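Peptidase M3B, oligoendopeptidase F (Enterococcus faecium, PDB 2QR4) probably acts as a zinc-dependent oligoendopeptidase of family M3, hydrolysing internal peptide bonds of short peptides. Local coordinates at residues S374-F379 against L531-A536; L367-G372 against L395-S400; E404-E409 against K517-Q522; H243-V248 against Y541-M546. All blocks are in the same frame, centred on the assembly; numbering follows the deposited sequence.

Interaction 1: S374-F379 against L531-A536; sequences SVHSYF and LAYLKA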
loop_
_atom_site.group_PDB
_atom_site.type_symbol
_atom_site.label_atom_id
_atom_site.label_comp_id
_atom_site.label_asym_id
_atom_site.label_seq_id
_atom_site.Cartn_x
_atom_site.Cartn_y
_atom_site.Cartn_z
ATOM N N SER A 374 4.112 -31.047 -22.997
ATOM C CA SER A 374 5.106 -31.173 -24.051
ATOM C C SER A 374 4.465 -31.238 -25.438
ATOM O O SER A 374 4.981 -30.651 -26.392
ATOM C CB SER A 374 5.985 -32.394 -23.798
ATOM O OG SER A 374 6.976 -32.520 -24.794
ATOM N N VAL A 375 3.337 -31.939 -25.547
ATOM C CA VAL A 375 2.621 -32.026 -26.824
ATOM C C VAL A 375 1.876 -30.729 -27.141
ATOM O O VAL A 375 1.792 -30.318 -28.298
ATOM C CB VAL A 375 1.645 -33.220 -26.869
ATOM C CG1 VAL A 375 0.645 -33.047 -28.001
ATOM C CG2 VAL A 375 2.412 -34.532 -27.022
ATOM N N HIS A 376 1.348 -30.081 -26.108
ATOM C CA HIS A 376 0.721 -28.775 -26.272
ATOM C C HIS A 376 1.740 -27.709 -26.682
ATOM O O HIS A 376 1.425 -26.823 -27.475
ATOM C CB HIS A 376 0.006 -28.360 -24.983
ATOM C CG HIS A 376 -0.775 -27.086 -25.100
ATOM N ND1 HIS A 376 -0.216 -25.846 -24.871
ATOM C CD2 HIS A 376 -2.073 -26.861 -25.411
ATOM C CE1 HIS A 376 -1.135 -24.913 -25.040
ATOM N NE2 HIS A 376 -2.271 -25.503 -25.370
ATOM N N SER A 377 2.956 -27.795 -26.139
ATOM C CA SER A 377 4.037 -26.861 -26.485
ATOM C C SER A 377 4.430 -26.998 -27.949
ATOM O O SER A 377 4.795 -26.024 -28.601
ATOM C CB SER A 377 5.276 -27.098 -25.610
ATOM O OG SER A 377 5.050 -26.730 -24.262
ATOM N N TYR A 378 4.352 -28.225 -28.452
ATOM C CA TYR A 378 4.719 -28.539 -29.824
ATOM C C TYR A 378 3.912 -27.716 -30.831
ATOM O O TYR A 378 4.383 -27.446 -31.937
ATOM C CB TYR A 378 4.531 -30.042 -30.067
ATOM C CG TYR A 378 5.107 -30.561 -31.365
ATOM C CD1 TYR A 378 6.466 -30.829 -31.490
ATOM C CD2 TYR A 378 4.290 -30.800 -32.465
ATOM C CE1 TYR A 378 6.995 -31.307 -32.676
ATOM C CE2 TYR A 378 4.811 -31.277 -33.656
ATOM C CZ TYR A 378 6.162 -31.530 -33.754
ATOM O OH TYR A 378 6.678 -32.007 -34.932
ATOM N N PHE A 379 2.708 -27.299 -30.441
ATOM C CA PHE A 379 1.824 -26.571 -31.354
ATOM C C PHE A 379 1.817 -25.058 -31.147
ATOM O O PHE A 379 1.420 -24.312 -32.043
ATOM C CB PHE A 379 0.396 -27.114 -31.280
ATOM C CG PHE A 379 0.243 -28.496 -31.852
ATOM C CD1 PHE A 379 0.382 -28.715 -33.216
ATOM C CD2 PHE A 379 -0.042 -29.576 -31.028
ATOM C CE1 PHE A 379 0.243 -29.990 -33.749
ATOM C CE2 PHE A 379 -0.184 -30.853 -31.552
ATOM C CZ PHE A 379 -0.041 -31.060 -32.917
ATOM N N LEU A 531 -7.687 -32.675 -30.495
ATOM C CA LEU A 531 -6.466 -32.415 -31.239
ATOM C C LEU A 531 -6.504 -31.019 -31.839
ATOM O O LEU A 531 -5.509 -30.301 -31.804
ATOM C CB LEU A 531 -6.249 -33.460 -32.342
ATOM C CG LEU A 531 -6.086 -34.934 -31.944
ATOM C CD1 LEU A 531 -5.609 -35.765 -33.138
ATOM C CD2 LEU A 531 -5.139 -35.101 -30.762
ATOM N N ALA A 532 -7.654 -30.636 -32.385
ATOM C CA ALA A 532 -7.826 -29.298 -32.954
ATOM C C ALA A 532 -7.698 -28.209 -31.887
ATOM O O ALA A 532 -7.302 -27.083 -32.186
ATOM C CB ALA A 532 -9.163 -29.187 -33.679
ATOM N N TYR A 533 -8.035 -28.549 -30.646
ATOM C CA TYR A 533 -7.820 -27.640 -29.526
ATOM C C TYR A 533 -6.334 -27.536 -29.193
ATOM O O TYR A 533 -5.873 -26.527 -28.652
ATOM C CB TYR A 533 -8.609 -28.088 -28.297
ATOM C CG TYR A 533 -7.795 -28.039 -27.031
ATOM C CD1 TYR A 533 -7.481 -26.827 -26.432
ATOM C CD2 TYR A 533 -7.327 -29.204 -26.440
ATOM C CE1 TYR A 533 -6.723 -26.774 -25.276
ATOM C CE2 TYR A 533 -6.571 -29.165 -25.285
ATOM C CZ TYR A 533 -6.270 -27.947 -24.708
ATOM O OH TYR A 533 -5.516 -27.901 -23.552
ATOM N N LEU A 534 -5.591 -28.591 -29.517
ATOM C CA LEU A 534 -4.142 -28.601 -29.340
ATOM C C LEU A 534 -3.475 -27.778 -30.432
ATOM O O LEU A 534 -2.468 -27.111 -30.196
ATOM C CB LEU A 534 -3.610 -30.033 -29.374
ATOM C CG LEU A 534 -4.061 -30.965 -28.250
ATOM C CD1 LEU A 534 -3.670 -32.399 -28.568
ATOM C CD2 LEU A 534 -3.488 -30.520 -26.903
ATOM N N LYS A 535 -4.057 -27.826 -31.624
ATOM C CA LYS A 535 -3.544 -27.103 -32.782
ATOM C C LYS A 535 -3.890 -25.616 -32.724
ATOM O O LYS A 535 -3.207 -24.792 -33.323
ATOM C CB LYS A 535 -4.084 -27.731 -34.069
ATOM C CG LYS A 535 -3.493 -29.102 -34.393
ATOM C CD LYS A 535 -4.491 -29.977 -35.140
ATOM C CE LYS A 535 -5.229 -29.193 -36.215
ATOM N NZ LYS A 535 -6.536 -29.821 -36.561
ATOM N N ALA A 536 -4.950 -25.276 -31.997
ATOM C CA ALA A 536 -5.318 -23.878 -31.778
ATOM C C ALA A 536 -4.187 -23.093 -31.111
ATOM O O ALA A 536 -3.648 -22.153 -31.693
ATOM C CB ALA A 536 -6.594 -23.786 -30.947
#
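Val375 reaches helix 531-536 through one methyl, CG1, which lies 4.4 Å from CD1 of Leu534, a loose apolar touch. One residue on, His376 sends its ring across the gap: CG stands anti to the backbone N (chi1 -175°), and the ring's CD2 lies 4.2 Å from Leu534 CD2, which sits at the ring edge near its plane. The same CD2 is 4.0 Å from Tyr533 OH. The side chains of His376 and Tyr533 cross at about a right angle, and the tyrosine hydroxyl is hydrogen-bonded to Leu395 O of a third helix. The closest packing comes at Phe379, whose CB approaches Leu534 O to 3.1 Å. The phenyl ring passes Leu534 obliquely, with CD2 4.0 Å from the leucine CB. Beyond it the ring runs side by side with Lys535, both pointing the same way. Lys535 CG makes a CH-pi contact over one ring face, 4.2 Å from the centroid and displaced toward the rim; the opposite face has Tyr378 CD2 above its centre. Bends at chi2 and chi3 then carry the lysine chain off the ring. The axes of the 374-379 and 531-536 segments come within 8.5 Å, their N-to-C directions 55° apart, as the C-terminal end of the HExxH-bearing helix 361-379 packs on helix 526-536 within the M3 region. Around this interface, Tyr316 of helix 313-318 touches both Val375 and Leu534, helix 394-414 packs on His376 and Tyr533 through Ala399, and helix 542-548 touches Tyr533 with Val545 and Met546.

Interaction 2: L367-G372 against L395-S400; sequences LVHEMG and LAEIAS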
loop_
_atom_site.group_PDB
_atom_site.type_symbol
_atom_site.label_atom_id
_atom_site.label_comp_id
_atom_site.label_asym_id
_atom_site.label_seq_id
_atom_site.Cartn_x
_atom_site.Cartn_y
_atom_site.Cartn_z
ATOM N N LEU A 367 5.147 -37.821 -15.140
ATOM C CA LEU A 367 5.612 -38.118 -16.484
ATOM C C LEU A 367 4.497 -37.866 -17.501
ATOM O O LEU A 367 4.688 -37.191 -18.519
ATOM C CB LEU A 367 6.072 -39.568 -16.567
ATOM C CG LEU A 367 6.608 -39.965 -17.939
ATOM C CD1 LEU A 367 7.856 -39.137 -18.287
ATOM C CD2 LEU A 367 6.888 -41.463 -18.002
ATOM N N VAL A 368 3.326 -38.406 -17.199
ATOM C CA VAL A 368 2.161 -38.263 -18.054
ATOM C C VAL A 368 1.665 -36.813 -18.117
ATOM O O VAL A 368 1.253 -36.332 -19.180
ATOM C CB VAL A 368 1.058 -39.232 -17.596
ATOM C CG1 VAL A 368 -0.305 -38.573 -17.630
ATOM C CG2 VAL A 368 1.111 -40.497 -18.438
ATOM N N HIS A 369 1.737 -36.127 -16.978
ATOM C CA HIS A 369 1.432 -34.698 -16.877
ATOM C C HIS A 369 2.349 -33.850 -17.774
ATOM O O HIS A 369 1.894 -32.917 -18.436
ATOM C CB HIS A 369 1.556 -34.260 -15.407
ATOM C CG HIS A 369 1.091 -32.862 -15.130
ATOM N ND1 HIS A 369 1.943 -31.776 -15.141
ATOM C CD2 HIS A 369 -0.130 -32.378 -14.800
ATOM C CE1 HIS A 369 1.263 -30.682 -14.848
ATOM N NE2 HIS A 369 0.003 -31.019 -14.638
ATOM N N GLU A 370 3.634 -34.188 -17.805
ATOM C CA GLU A 370 4.603 -33.430 -18.597
ATOM C C GLU A 370 4.509 -33.686 -20.094
ATOM O O GLU A 370 4.646 -32.763 -20.897
ATOM C CB GLU A 370 6.027 -33.682 -18.109
ATOM C CG GLU A 370 6.479 -32.706 -17.040
ATOM C CD GLU A 370 7.605 -33.259 -16.193
ATOM O OE1 GLU A 370 7.420 -34.342 -15.596
ATOM O OE2 GLU A 370 8.672 -32.611 -16.120
HETATM N N MSE A 371 4.282 -34.938 -20.469
HETATM C CA MSE A 371 4.069 -35.276 -21.871
HETATM C C MSE A 371 2.953 -34.415 -22.441
HETATM O O MSE A 371 3.033 -33.944 -23.570
HETATM C CB MSE A 371 3.715 -36.752 -22.024
HETATM C CG MSE A 371 4.704 -37.691 -21.357
HETATM SE SE MSE A 371 4.249 -39.576 -21.574
HETATM C CE MSE A 371 4.837 -39.807 -23.431
ATOM N N GLY A 372 1.914 -34.207 -21.639
ATOM C CA GLY A 372 0.775 -33.398 -22.047
ATOM C C GLY A 372 1.153 -31.967 -22.359
ATOM O O GLY A 372 0.750 -31.430 -23.388
ATOM N N LEU A 395 -5.110 -22.894 -20.423
ATOM C CA LEU A 395 -5.386 -23.656 -21.627
ATOM C C LEU A 395 -4.348 -24.763 -21.794
ATOM O O LEU A 395 -4.655 -25.844 -22.297
ATOM C CB LEU A 395 -5.382 -22.718 -22.835
ATOM C CG LEU A 395 -6.468 -22.849 -23.899
ATOM C CD1 LEU A 395 -7.711 -23.576 -23.381
ATOM C CD2 LEU A 395 -6.816 -21.469 -24.418
ATOM N N ALA A 396 -3.123 -24.492 -21.353
ATOM C CA ALA A 396 -2.045 -25.474 -21.421
ATOM C C ALA A 396 -2.136 -26.480 -20.274
ATOM O O ALA A 396 -1.687 -27.623 -20.403
ATOM C CB ALA A 396 -0.687 -24.781 -21.419
ATOM N N GLU A 397 -2.720 -26.043 -19.160
ATOM C CA GLU A 397 -2.903 -26.892 -17.990
ATOM C C GLU A 397 -3.909 -28.003 -18.264
ATOM O O GLU A 397 -3.842 -29.079 -17.675
ATOM C CB GLU A 397 -3.383 -26.052 -16.807
ATOM C CG GLU A 397 -3.057 -26.652 -15.455
ATOM C CD GLU A 397 -1.563 -26.791 -15.229
ATOM O OE1 GLU A 397 -0.781 -26.222 -16.021
ATOM O OE2 GLU A 397 -1.168 -27.469 -14.260
ATOM N N ILE A 398 -4.847 -27.727 -19.160
ATOM C CA ILE A 398 -5.858 -28.697 -19.550
ATOM C C ILE A 398 -5.234 -29.907 -20.227
ATOM O O ILE A 398 -5.645 -31.038 -19.973
ATOM C CB ILE A 398 -6.902 -28.072 -20.492
ATOM C CG1 ILE A 398 -7.902 -27.246 -19.692
ATOM C CG2 ILE A 398 -7.639 -29.146 -21.265
ATOM C CD1 ILE A 398 -8.663 -26.254 -20.535
ATOM N N ALA A 399 -4.241 -29.673 -21.080
ATOM C CA ALA A 399 -3.617 -30.761 -21.839
ATOM C C ALA A 399 -2.852 -31.695 -20.916
ATOM O O ALA A 399 -2.614 -32.853 -21.243
ATOM C CB ALA A 399 -2.698 -30.213 -22.913
ATOM N N SER A 400 -2.482 -31.169 -19.756
ATOM C CA SER A 400 -1.754 -31.911 -18.751
ATOM C C SER A 400 -2.705 -32.712 -17.879
ATOM O O SER A 400 -2.528 -33.917 -17.693
ATOM C CB SER A 400 -0.951 -30.940 -17.878
ATOM O OG SER A 400 0.205 -30.497 -18.571
#
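Ser400 OG donates a hydrogen bond of 3.0 Å to His369 O, tying helix 395-400 to the backbone of the helix that carries the HExxH signature of this metallopeptidase clan, His369-Glu370-Met371-Gly372-His373. In relatives the two histidines of this motif and a glutamate from a following helix hold the catalytic zinc; the geometry of His369 and Glu397 is consistent with such a site. The serine oxygen lies anti to its own carbonyl carbon (chi1 -77°), directed at the peptide oxygen, while Ser400 CB packs over one face of the His369 ring as a CH-pi contact, 3.5 Å from the centroid and offset toward the rim. Its nearest ring atom is NE2, at 3.4 Å. Near that nitrogen is Glu397, whose OE2 lies in the ring plane at the edge, 3.8 Å from His369 NE2, with the carboxylate turned 64° to the imidazole. The glutamate chain bends at chi2 (62°), and its carboxylate end lies nearer the ring although CB points away from helix 367-372. Where the helices come nearest, Gly372 and Ser400 have their CA atoms just 4.4 Å apart. Lacking a side chain, Gly372 presents its CA to Ala399 O at 3.5 Å, a CA-H...O contact.

Interaction 3: E404-E409 against K517-Q522; sequences ENILTE and KKILNQ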
loop_
_atom_site.group_PDB
_atom_site.type_symbol
_atom_site.label_atom_id
_atom_site.label_comp_id
_atom_site.label_asym_id
_atom_site.label_seq_id
_atom_site.Cartn_x
_atom_site.Cartn_y
_atom_site.Cartn_z
ATOM N N GLU A 404 -3.456 -36.861 -17.166
ATOM C CA GLU A 404 -3.540 -37.469 -15.844
ATOM C C GLU A 404 -4.871 -38.205 -15.672
ATOM O O GLU A 404 -4.923 -39.335 -15.151
ATOM C CB GLU A 404 -3.388 -36.402 -14.759
ATOM C CG GLU A 404 -1.956 -36.168 -14.281
ATOM C CD GLU A 404 -1.897 -35.333 -12.991
ATOM O OE1 GLU A 404 -2.658 -34.343 -12.881
ATOM O OE2 GLU A 404 -1.093 -35.665 -12.087
ATOM N N ASN A 405 -5.944 -37.560 -16.118
ATOM C CA ASN A 405 -7.270 -38.176 -16.106
ATOM C C ASN A 405 -7.280 -39.495 -16.850
ATOM O O ASN A 405 -7.871 -40.472 -16.388
ATOM C CB ASN A 405 -8.324 -37.225 -16.682
ATOM C CG ASN A 405 -8.715 -36.128 -15.692
ATOM O OD1 ASN A 405 -8.537 -36.288 -14.488
ATOM N ND2 ASN A 405 -9.239 -35.014 -16.198
ATOM N N ILE A 406 -6.601 -39.520 -17.993
ATOM C CA ILE A 406 -6.581 -40.696 -18.832
ATOM C C ILE A 406 -5.741 -41.800 -18.195
ATOM O O ILE A 406 -6.086 -42.976 -18.290
ATOM C CB ILE A 406 -6.111 -40.349 -20.253
ATOM C CG1 ILE A 406 -7.179 -39.506 -20.958
ATOM C CG2 ILE A 406 -5.839 -41.607 -21.066
ATOM C CD1 ILE A 406 -6.748 -39.009 -22.336
ATOM N N LEU A 407 -4.664 -41.424 -17.512
ATOM C CA LEU A 407 -3.855 -42.413 -16.783
ATOM C C LEU A 407 -4.580 -42.964 -15.554
ATOM O O LEU A 407 -4.508 -44.160 -15.271
ATOM C CB LEU A 407 -2.510 -41.829 -16.356
ATOM C CG LEU A 407 -1.827 -42.644 -15.254
ATOM C CD1 LEU A 407 -1.182 -43.906 -15.828
ATOM C CD2 LEU A 407 -0.815 -41.805 -14.507
ATOM N N THR A 408 -5.271 -42.094 -14.821
ATOM C CA THR A 408 -6.086 -42.552 -13.695
ATOM C C THR A 408 -7.115 -43.592 -14.125
ATOM O O THR A 408 -7.215 -44.662 -13.531
ATOM C CB THR A 408 -6.832 -41.409 -13.033
ATOM O OG1 THR A 408 -5.886 -40.479 -12.492
ATOM C CG2 THR A 408 -7.737 -41.949 -11.925
ATOM N N GLU A 409 -7.881 -43.278 -15.160
ATOM C CA GLU A 409 -8.872 -44.218 -15.646
ATOM C C GLU A 409 -8.202 -45.511 -16.062
ATOM O O GLU A 409 -8.688 -46.598 -15.744
ATOM C CB GLU A 409 -9.664 -43.634 -16.823
ATOM C CG GLU A 409 -10.703 -44.595 -17.418
ATOM C CD GLU A 409 -11.781 -44.980 -16.408
ATOM O OE1 GLU A 409 -12.071 -44.171 -15.508
ATOM O OE2 GLU A 409 -12.342 -46.088 -16.511
ATOM N N LYS A 517 -13.294 -37.673 -20.503
ATOM C CA LYS A 517 -14.478 -38.530 -20.527
ATOM C C LYS A 517 -15.032 -38.681 -21.944
ATOM O O LYS A 517 -15.540 -39.739 -22.300
ATOM C CB LYS A 517 -15.544 -38.012 -19.560
ATOM C CG LYS A 517 -16.609 -39.043 -19.169
ATOM C CD LYS A 517 -17.853 -38.942 -20.050
ATOM C CE LYS A 517 -18.542 -37.592 -19.885
ATOM N NZ LYS A 517 -19.945 -37.611 -20.377
ATOM N N LYS A 518 -14.909 -37.641 -22.761
ATOM C CA LYS A 518 -15.306 -37.743 -24.168
ATOM C C LYS A 518 -14.343 -38.621 -24.950
ATOM O O LYS A 518 -14.753 -39.335 -25.877
ATOM C CB LYS A 518 -15.389 -36.364 -24.835
ATOM C CG LYS A 518 -16.629 -35.582 -24.472
ATOM C CD LYS A 518 -16.679 -34.235 -25.174
ATOM C CE LYS A 518 -17.895 -33.440 -24.700
ATOM N NZ LYS A 518 -17.963 -33.356 -23.200
ATOM N N ILE A 519 -13.061 -38.553 -24.601
ATOM C CA ILE A 519 -12.075 -39.356 -25.302
ATOM C C ILE A 519 -12.213 -40.816 -24.874
ATOM O O ILE A 519 -12.331 -41.711 -25.722
ATOM C CB ILE A 519 -10.640 -38.871 -25.066
ATOM C CG1 ILE A 519 -10.447 -37.472 -25.636
ATOM C CG2 ILE A 519 -9.646 -39.827 -25.723
ATOM C CD1 ILE A 519 -9.285 -36.725 -25.010
ATOM N N LEU A 520 -12.238 -41.056 -23.564
ATOM C CA LEU A 520 -12.252 -42.434 -23.068
ATOM C C LEU A 520 -13.481 -43.239 -23.489
ATOM O O LEU A 520 -13.523 -44.449 -23.298
ATOM C CB LEU A 520 -12.096 -42.482 -21.553
ATOM C CG LEU A 520 -10.712 -42.080 -21.050
ATOM C CD1 LEU A 520 -10.786 -41.623 -19.616
ATOM C CD2 LEU A 520 -9.740 -43.222 -21.200
ATOM N N ASN A 521 -14.484 -42.578 -24.054
ATOM C CA ASN A 521 -15.675 -43.297 -24.494
ATOM C C ASN A 521 -15.822 -43.233 -26.007
ATOM O O ASN A 521 -16.872 -43.566 -26.546
ATOM C CB ASN A 521 -16.939 -42.772 -23.798
ATOM C CG ASN A 521 -16.870 -42.885 -22.271
ATOM O OD1 ASN A 521 -17.569 -42.164 -21.555
ATOM N ND2 ASN A 521 -16.030 -43.786 -21.771
ATOM N N GLN A 522 -14.747 -42.830 -26.680
ATOM C CA GLN A 522 -14.750 -42.616 -28.130
ATOM C C GLN A 522 -16.049 -41.984 -28.600
ATOM O O GLN A 522 -16.758 -42.546 -29.429
ATOM C CB GLN A 522 -14.515 -43.910 -28.918
ATOM C CG GLN A 522 -13.533 -44.893 -28.311
ATOM C CD GLN A 522 -14.229 -46.113 -27.738
ATOM O OE1 GLN A 522 -15.265 -46.001 -27.087
ATOM N NE2 GLN A 522 -13.664 -47.288 -27.983
#
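Glu409 rests its aliphatic part on Leu520. Its CB lies 3.6 Å from Leu520 CD1, the shortest approach between the segments. CG, anti to the backbone N (chi1 178°), follows at 3.7 Å from the same methyl. The chain bends at chi2 (62°), and past CD the contact with the leucine gives way to charge: OE1 forms a salt bridge with Arg569, whereas OE2 lies close to a carboxylate oxygen of Glu413, a like-charge proximity that the nearby arginine may partly offset. A turn earlier on helix 404-409, Ile406 extends the apolar surface, with CG2 4.2 Å from Leu520 CD2 and CD1 4.3 Å from Ile519 CD1. Both partners lie in the last turn of helix 503-520. There Gln522, with positive phi, is the C' residue of a Schellman motif, its N bonded to Ile519 O and Glu523 N to Lys518 O, so the chain turns away at Asn521 and Gln522. The C-terminal end of helix 503-520 therefore abuts the middle of helix 394-414, with helix 526-536 against Ile519 and helix 361-379 packed on Glu404, Leu407 and Thr408.

Interaction 4: H243-V248 against Y541-M546; sequences HIPESV and YPVEVM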
loop_
_atom_site.group_PDB
_atom_site.type_symbol
_atom_site.label_atom_id
_atom_site.label_comp_id
_atom_site.label_asym_id
_atom_site.label_seq_id
_atom_site.Cartn_x
_atom_site.Cartn_y
_atom_site.Cartn_z
ATOM N N HIS A 243 -12.631 -12.210 -22.563
ATOM C CA HIS A 243 -13.913 -12.604 -23.159
ATOM C C HIS A 243 -14.558 -13.776 -22.425
ATOM O O HIS A 243 -15.245 -14.606 -23.021
ATOM C CB HIS A 243 -13.756 -12.881 -24.658
ATOM C CG HIS A 243 -12.950 -11.837 -25.366
ATOM N ND1 HIS A 243 -11.583 -11.934 -25.529
ATOM C CD2 HIS A 243 -13.311 -10.654 -25.917
ATOM C CE1 HIS A 243 -11.140 -10.862 -26.158
ATOM N NE2 HIS A 243 -12.169 -10.071 -26.407
ATOM N N ILE A 244 -14.337 -13.826 -21.116
ATOM C CA ILE A 244 -15.014 -14.793 -20.270
ATOM C C ILE A 244 -16.290 -14.152 -19.750
ATOM O O ILE A 244 -16.240 -13.137 -19.080
ATOM C CB ILE A 244 -14.135 -15.211 -19.090
ATOM C CG1 ILE A 244 -12.810 -15.774 -19.613
ATOM C CG2 ILE A 244 -14.865 -16.228 -18.213
ATOM C CD1 ILE A 244 -11.826 -16.155 -18.528
ATOM N N PRO A 245 -17.446 -14.722 -20.101
ATOM C CA PRO A 245 -18.693 -14.200 -19.552
ATOM C C PRO A 245 -18.730 -14.455 -18.047
ATOM O O PRO A 245 -18.210 -15.470 -17.586
ATOM C CB PRO A 245 -19.774 -15.054 -20.240
ATOM C CG PRO A 245 -19.085 -15.792 -21.350
ATOM C CD PRO A 245 -17.639 -15.864 -21.016
ATOM N N GLU A 246 -19.335 -13.543 -17.289
ATOM C CA GLU A 246 -19.472 -13.711 -15.842
ATOM C C GLU A 246 -20.184 -15.025 -15.478
ATOM O O GLU A 246 -19.962 -15.591 -14.408
ATOM C CB GLU A 246 -20.228 -12.527 -15.231
ATOM C CG GLU A 246 -19.425 -11.231 -15.165
ATOM C CD GLU A 246 -19.979 -10.270 -14.123
ATOM O OE1 GLU A 246 -19.472 -10.270 -12.978
ATOM O OE2 GLU A 246 -20.935 -9.531 -14.432
ATOM N N SER A 247 -21.034 -15.514 -16.375
ATOM C CA SER A 247 -21.773 -16.732 -16.117
ATOM C C SER A 247 -20.877 -17.955 -15.884
ATOM O O SER A 247 -21.296 -18.874 -15.203
ATOM C CB SER A 247 -22.709 -17.022 -17.273
ATOM O OG SER A 247 -21.950 -17.349 -18.418
ATOM N N VAL A 248 -19.667 -18.010 -16.449
ATOM C CA VAL A 248 -18.841 -19.166 -16.132
ATOM C C VAL A 248 -18.486 -19.162 -14.646
ATOM O O VAL A 248 -18.470 -20.209 -14.005
ATOM C CB VAL A 248 -17.577 -19.377 -17.044
ATOM C CG1 VAL A 248 -17.765 -18.784 -18.437
ATOM C CG2 VAL A 248 -16.347 -18.853 -16.392
ATOM N N TYR A 541 -9.528 -16.320 -26.281
ATOM C CA TYR A 541 -10.911 -16.782 -26.288
ATOM C C TYR A 541 -11.059 -18.217 -25.768
ATOM O O TYR A 541 -11.559 -19.089 -26.482
ATOM C CB TYR A 541 -11.501 -16.656 -27.694
ATOM C CG TYR A 541 -11.689 -15.228 -28.162
ATOM C CD1 TYR A 541 -12.883 -14.548 -27.933
ATOM C CD2 TYR A 541 -10.673 -14.560 -28.841
ATOM C CE1 TYR A 541 -13.054 -13.240 -28.361
ATOM C CE2 TYR A 541 -10.834 -13.255 -29.279
ATOM C CZ TYR A 541 -12.025 -12.598 -29.035
ATOM O OH TYR A 541 -12.180 -11.298 -29.468
ATOM N N PRO A 542 -10.655 -18.451 -24.506
ATOM C CA PRO A 542 -10.638 -19.792 -23.920
ATOM C C PRO A 542 -11.999 -20.476 -23.925
ATOM O O PRO A 542 -12.059 -21.690 -24.118
ATOM C CB PRO A 542 -10.182 -19.546 -22.478
ATOM C CG PRO A 542 -10.455 -18.097 -22.227
ATOM C CD PRO A 542 -10.210 -17.432 -23.539
ATOM N N VAL A 543 -13.086 -19.730 -23.731
ATOM C CA VAL A 543 -14.381 -20.402 -23.721
ATOM C C VAL A 543 -14.928 -20.808 -25.094
ATOM O O VAL A 543 -15.650 -21.798 -25.185
ATOM C CB VAL A 543 -15.451 -19.785 -22.738
ATOM C CG1 VAL A 543 -14.898 -18.625 -21.910
ATOM C CG2 VAL A 543 -16.777 -19.469 -23.438
ATOM N N GLU A 544 -14.564 -20.100 -26.162
ATOM C CA GLU A 544 -14.962 -20.566 -27.501
ATOM C C GLU A 544 -14.058 -21.687 -27.982
ATOM O O GLU A 544 -14.503 -22.587 -28.684
ATOM C CB GLU A 544 -15.037 -19.438 -28.537
ATOM C CG GLU A 544 -14.380 -18.151 -28.096
ATOM C CD GLU A 544 -15.278 -17.313 -27.204
ATOM O OE1 GLU A 544 -14.774 -16.756 -26.207
ATOM O OE2 GLU A 544 -16.490 -17.212 -27.501
ATOM N N VAL A 545 -12.785 -21.629 -27.609
ATOM C CA VAL A 545 -11.898 -22.750 -27.856
ATOM C C VAL A 545 -12.508 -23.998 -27.207
ATOM O O VAL A 545 -12.735 -25.007 -27.874
ATOM C CB VAL A 545 -10.484 -22.476 -27.315
ATOM C CG1 VAL A 545 -9.740 -23.780 -27.038
ATOM C CG2 VAL A 545 -9.714 -21.614 -28.295
HETATM N N MSE A 546 -12.803 -23.904 -25.913
HETATM C CA MSE A 546 -13.449 -24.996 -25.187
HETATM C C MSE A 546 -14.785 -25.427 -25.805
HETATM O O MSE A 546 -15.039 -26.620 -25.973
HETATM C CB MSE A 546 -13.625 -24.624 -23.710
HETATM C CG MSE A 546 -12.383 -24.866 -22.860
HETATM SE SE MSE A 546 -11.671 -26.696 -23.029
HETATM C CE MSE A 546 -10.170 -26.358 -24.223
HETATM O O HOH W 1 -13.310 -16.801 -24.037
#
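The imidazole of His243 lies flat against the phenol ring of Tyr541 in an offset stack, centroids 4.0 Å apart and planes 14° from parallel. The overlap is uneven: Tyr541 CE1 sits over the centre of the imidazole, 3.3 Å from His243 CG, while His243 ND1 falls toward the rim of the tyrosine ring. ND1 is also hydrogen-bonded to Asp540 O, which would fix the ring's rotation, and Glu544 OE1 reaches the edge of the phenol in its plane. Next to the stack, the bump is Val543 CG1. This methyl enters a shallow hollow lined by His243 O, Ile244 CA and Pro245 CD, meeting the proline tip to tip at 4.0 Å. Ile244 in turn wedges its CG1 against Val543 CG1 and the ring atom CG of Pro542, 4.2 Å from each. The backbone shapes both surfaces. His243, with positive phi, is the C' residue of a Schellman motif that closes helix 234-240, and Tyr541 takes the N-cap position of helix 542-548, so the stack joins the end of one helix to the start of another. A water bridges the segments beside Val543, whose N donates to it at 3.0 Å. It lies within hydrogen-bonding distance of His243 O (3.1 Å) and Glu544 OE1 (2.6 Å), though with further acceptors near it its two protons cannot serve all of them. Farther out, Phe503 of helix 503-520 packs on Ile244 and Val248, Phe394 of helix 394-414 touches Pro542, and the tyrosine OH has a weak hydrogen bond to Gln122.

Along the chain interaction 4 encloses the other three: its segments are the first and last. Interactions 1 and 2 share helix 361-379, lie about 10 Å apart between centres and have alternating segments; Tyr533 OH bridges them through Leu395 O. Interactions 2 and 3 share helix 394-414, with centres about 13 Å apart, and come in series. Interaction 4, its centre about 19 Å from that of interaction 1, touches it through Met546 and Val545 and interaction 2 through these and Pro542, but not interaction 3. Helix 361-379, with the HExxH motif, and helix 394-414, with the probable glutamate ligand, are packed against later helices of the M3 region, 526-536 and 503-520 respectively.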